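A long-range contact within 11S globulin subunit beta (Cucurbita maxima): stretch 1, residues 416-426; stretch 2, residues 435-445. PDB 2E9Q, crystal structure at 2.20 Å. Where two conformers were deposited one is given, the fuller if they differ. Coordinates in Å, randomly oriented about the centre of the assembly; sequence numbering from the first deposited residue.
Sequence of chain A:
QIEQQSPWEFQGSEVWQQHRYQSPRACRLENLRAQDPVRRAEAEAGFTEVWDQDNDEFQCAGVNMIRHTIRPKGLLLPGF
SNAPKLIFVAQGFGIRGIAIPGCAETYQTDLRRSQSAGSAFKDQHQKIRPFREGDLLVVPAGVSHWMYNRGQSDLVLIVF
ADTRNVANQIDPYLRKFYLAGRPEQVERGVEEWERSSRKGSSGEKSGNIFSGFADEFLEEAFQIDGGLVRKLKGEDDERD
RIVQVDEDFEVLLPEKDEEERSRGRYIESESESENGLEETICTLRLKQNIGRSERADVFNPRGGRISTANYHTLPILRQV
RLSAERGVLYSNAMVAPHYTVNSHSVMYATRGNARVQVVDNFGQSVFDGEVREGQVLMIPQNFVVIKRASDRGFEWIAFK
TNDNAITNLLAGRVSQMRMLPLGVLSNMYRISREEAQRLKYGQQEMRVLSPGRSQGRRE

Stretch 1, residues 416-426: QMRMLPLGVLS
Stretch 2 435-445: EAQRLKYGQQE

Stretch 1 is helical from Gln-416 to Met-419, breaks at Leu-420 (phi/psi -82/132°) and Pro-421 (-58/154°), and becomes helical again from Leu-422 onward, with Pro-421 at the N-cap position. At the end of the first helix, Leu-420 N bonds Met-417 O (3.3 Å); beyond the break, Leu-425 N bonds Pro-421 O (3.1 Å). Stretch 2 enters as a helix, evidenced by Lys-440 N to Ala-436 O at 3.0 Å. Gln-443 is extended, with phi/psi -88/123°. The axes of helices 422-426 and 435-441 approach to 9.2 Å with their directions at 105°, close to perpendicular. Two CA pairs fix the register: Arg-418 CA to Lys-440 CA, 5.4 Å, and Ser-426 CA to Ala-436 CA, 5.8 Å.

Lys-440 is the central knob, seated among Met-417, Arg-418, Leu-422 and Leu-425. Its chi angles (p, t, m, t) carry NZ to the helix break, where Lys-440 NZ donates to Arg-418 O (3.1 Å) and Leu-420 O (2.8 Å). A long aliphatic chain with a charged tip suits this buried site: Lys-440 CD packs 3.4 Å from both Leu-422 CD2 and Leu-425 CD1, while the ammonium meets carbonyl oxygens.

Ala-436 points toward stretch 1, and its small side chain permits close packing: Ala-436 CB lies 3.7 Å from Leu-422 CD2 and 4.0 Å from Leu-425 CB. Both leucines are m,t. Further along, Met-417 CG meets Leu-439 CD1 at 3.3 Å; Leu-439 is t,m, whereas Met-417 has chi1 at -129°, between wells.

Arg-418 starts sideways, but its chain (chi1 -64°, chi2 -100°, chi3 -178°) reaches stretch 2. Arg-418 NH2 donates to Gln-443 O (2.6 Å, N-H...acceptor angle 145°), near the guanidinium plane, while Tyr-441 CA and Lys-440 O lie over one face. Arg-418 NH1 approaches the Tyr-441 ring at its edge, 3.4 Å from Tyr-441 CD1. Together the stretches bury 588 Å².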

# COMPACT_ATOMS: atom_id res chain seq x y z
N GLN A 416 24.40 -4.89 -16.78
CA GLN A 416 23.84 -3.81 -17.57
C GLN A 416 24.81 -3.45 -18.69
O GLN A 416 24.40 -3.20 -19.82
CB GLN A 416 23.60 -2.59 -16.67
CG GLN A 416 22.17 -2.05 -16.71
CD GLN A 416 21.14 -3.02 -16.13
OE1 GLN A 416 19.94 -2.79 -16.23
NE2 GLN A 416 21.62 -4.10 -15.52
N MET A 417 26.09 -3.44 -18.36
CA MET A 417 27.11 -3.10 -19.34
C MET A 417 27.09 -4.12 -20.49
O MET A 417 27.19 -3.75 -21.66
CB MET A 417 28.49 -3.06 -18.67
CG MET A 417 29.29 -1.79 -18.95
SD MET A 417 28.69 -0.29 -18.12
CE MET A 417 27.62 0.42 -19.36
N ARG A 418 26.95 -5.40 -20.15
CA ARG A 418 26.91 -6.47 -21.14
C ARG A 418 25.71 -6.35 -22.07
O ARG A 418 25.81 -6.63 -23.27
CB ARG A 418 26.86 -7.83 -20.44
CG ARG A 418 28.09 -8.16 -19.62
CD ARG A 418 29.02 -9.10 -20.37
NE ARG A 418 30.19 -9.47 -19.58
CZ ARG A 418 31.05 -10.43 -19.93
NH1 ARG A 418 30.86 -11.11 -21.06
NH2 ARG A 418 32.08 -10.71 -19.16
N MET A 419 24.58 -5.92 -21.53
CA MET A 419 23.36 -5.77 -22.33
C MET A 419 23.44 -4.66 -23.38
O MET A 419 22.75 -4.71 -24.39
CB MET A 419 22.18 -5.47 -21.41
CG MET A 419 21.71 -6.64 -20.56
SD MET A 419 20.63 -7.76 -21.48
CE MET A 419 19.02 -7.01 -21.15
N LEU A 420 24.27 -3.66 -23.13
CA LEU A 420 24.37 -2.54 -24.05
C LEU A 420 25.25 -2.76 -25.25
O LEU A 420 26.38 -3.24 -25.13
CB LEU A 420 24.85 -1.30 -23.28
CG LEU A 420 23.92 -0.79 -22.18
CD1 LEU A 420 24.70 0.05 -21.17
CD2 LEU A 420 22.80 0.00 -22.80
N PRO A 421 24.75 -2.41 -26.44
CA PRO A 421 25.50 -2.56 -27.69
C PRO A 421 26.80 -1.78 -27.59
O PRO A 421 26.88 -0.81 -26.84
CB PRO A 421 24.56 -1.96 -28.73
CG PRO A 421 23.20 -2.22 -28.16
CD PRO A 421 23.39 -1.90 -26.70
N LEU A 422 27.82 -2.19 -28.35
CA LEU A 422 29.09 -1.48 -28.32
C LEU A 422 28.91 -0.06 -28.83
O LEU A 422 29.53 0.86 -28.33
CB LEU A 422 30.14 -2.21 -29.17
CG LEU A 422 30.79 -3.45 -28.57
CD1 LEU A 422 31.80 -4.01 -29.56
CD2 LEU A 422 31.48 -3.10 -27.26
N GLY A 423 28.05 0.11 -29.83
CA GLY A 423 27.80 1.44 -30.37
C GLY A 423 27.26 2.40 -29.32
O GLY A 423 27.56 3.59 -29.35
N VAL A 424 26.48 1.87 -28.38
CA VAL A 424 25.89 2.67 -27.31
C VAL A 424 26.95 3.03 -26.28
O VAL A 424 27.05 4.18 -25.84
CB VAL A 424 24.72 1.91 -26.63
CG1 VAL A 424 24.08 2.76 -25.56
CG2 VAL A 424 23.69 1.52 -27.67
N LEU A 425 27.77 2.06 -25.90
CA LEU A 425 28.83 2.29 -24.93
C LEU A 425 29.80 3.34 -25.44
O LEU A 425 30.24 4.22 -24.69
CB LEU A 425 29.58 1.00 -24.66
CG LEU A 425 28.80 -0.08 -23.92
CD1 LEU A 425 29.44 -1.44 -24.16
CD2 LEU A 425 28.78 0.25 -22.44
N SER A 426 30.15 3.25 -26.73
CA SER A 426 31.09 4.19 -27.33
C SER A 426 30.64 5.63 -27.16
O SER A 426 31.33 6.45 -26.56
CB SER A 426 31.25 3.90 -28.83
OG SER A 426 32.01 2.72 -29.01
N GLU A 435 37.86 -0.06 -26.88
CA GLU A 435 37.83 0.23 -25.45
C GLU A 435 36.47 -0.19 -24.90
O GLU A 435 36.38 -0.73 -23.79
CB GLU A 435 38.03 1.73 -25.22
CG GLU A 435 39.13 2.36 -26.07
CD GLU A 435 39.25 3.86 -25.84
OE1 GLU A 435 39.68 4.25 -24.73
OE2 GLU A 435 38.90 4.64 -26.76
N ALA A 436 35.42 0.06 -25.67
CA ALA A 436 34.08 -0.31 -25.25
C ALA A 436 34.03 -1.83 -25.08
O ALA A 436 33.33 -2.34 -24.21
CB ALA A 436 33.07 0.13 -26.30
N GLN A 437 34.80 -2.53 -25.91
CA GLN A 437 34.85 -3.98 -25.85
C GLN A 437 35.54 -4.40 -24.57
O GLN A 437 35.07 -5.28 -23.86
CB GLN A 437 35.61 -4.54 -27.05
CG GLN A 437 35.30 -5.99 -27.33
CD GLN A 437 36.10 -6.53 -28.49
OE1 GLN A 437 35.71 -7.51 -29.12
NE2 GLN A 437 37.24 -5.91 -28.77
N ARG A 438 36.67 -3.75 -24.27
CA ARG A 438 37.42 -4.05 -23.06
C ARG A 438 36.60 -3.70 -21.83
O ARG A 438 36.69 -4.34 -20.78
CB ARG A 438 38.75 -3.27 -23.06
CG ARG A 438 39.49 -3.25 -21.72
CD ARG A 438 41.02 -3.33 -21.91
NE ARG A 438 41.59 -2.20 -22.63
CZ ARG A 438 41.85 -1.01 -22.09
NH1 ARG A 438 41.60 -0.78 -20.81
NH2 ARG A 438 42.38 -0.04 -22.84
N LEU A 439 35.77 -2.68 -21.96
CA LEU A 439 34.93 -2.23 -20.86
C LEU A 439 33.85 -3.25 -20.51
O LEU A 439 33.72 -3.65 -19.36
CB LEU A 439 34.30 -0.88 -21.22
CG LEU A 439 33.58 -0.06 -20.14
CD1 LEU A 439 32.27 -0.73 -19.76
CD2 LEU A 439 34.50 0.09 -18.94
N LYS A 440 33.07 -3.68 -21.52
CA LYS A 440 31.99 -4.63 -21.27
C LYS A 440 32.35 -6.11 -21.17
O LYS A 440 31.56 -6.89 -20.64
CB LYS A 440 30.87 -4.46 -22.31
CG LYS A 440 31.20 -4.97 -23.69
CD LYS A 440 30.01 -4.79 -24.65
CE LYS A 440 28.85 -5.71 -24.34
NZ LYS A 440 27.80 -5.65 -25.42
N TYR A 441 33.51 -6.51 -21.67
CA TYR A 441 33.89 -7.93 -21.59
C TYR A 441 35.12 -8.15 -20.73
O TYR A 441 35.62 -9.27 -20.64
CB TYR A 441 34.15 -8.50 -22.98
CG TYR A 441 32.98 -8.39 -23.92
CD1 TYR A 441 31.76 -8.98 -23.61
CD2 TYR A 441 33.09 -7.69 -25.12
CE1 TYR A 441 30.67 -8.87 -24.48
CE2 TYR A 441 32.00 -7.57 -25.99
CZ TYR A 441 30.80 -8.17 -25.66
OH TYR A 441 29.72 -8.05 -26.51
N GLY A 442 35.59 -7.08 -20.09
CA GLY A 442 36.77 -7.17 -19.25
C GLY A 442 36.58 -8.04 -18.02
O GLY A 442 37.42 -8.88 -17.72
N GLN A 443 35.50 -7.82 -17.29
CA GLN A 443 35.23 -8.61 -16.09
C GLN A 443 34.45 -9.86 -16.49
O GLN A 443 33.36 -9.77 -17.08
CB GLN A 443 34.40 -7.81 -15.08
CG GLN A 443 34.19 -8.54 -13.76
CD GLN A 443 35.44 -8.55 -12.91
OE1 GLN A 443 35.55 -9.31 -11.96
NE2 GLN A 443 36.38 -7.67 -13.24
N GLN A 444 35.00 -11.02 -16.15
CA GLN A 444 34.37 -12.29 -16.49
C GLN A 444 33.63 -12.95 -15.33
O GLN A 444 32.78 -13.81 -15.54
CB GLN A 444 35.40 -13.25 -17.08
CG GLN A 444 35.83 -12.91 -18.50
CD GLN A 444 34.68 -12.93 -19.50
OE1 GLN A 444 34.88 -12.75 -20.70
NE2 GLN A 444 33.47 -13.17 -19.01
N GLU A 445 33.96 -12.55 -14.10
CA GLU A 445 33.30 -13.11 -12.93
C GLU A 445 31.88 -12.57 -12.77
O GLU A 445 31.38 -11.85 -13.63
CB GLU A 445 34.15 -12.84 -11.69
CG GLU A 445 35.49 -13.54 -11.74
CD GLU A 445 36.04 -13.87 -10.36
OE1 GLU A 445 37.01 -14.64 -10.27
OE2 GLU A 445 35.49 -13.34 -9.37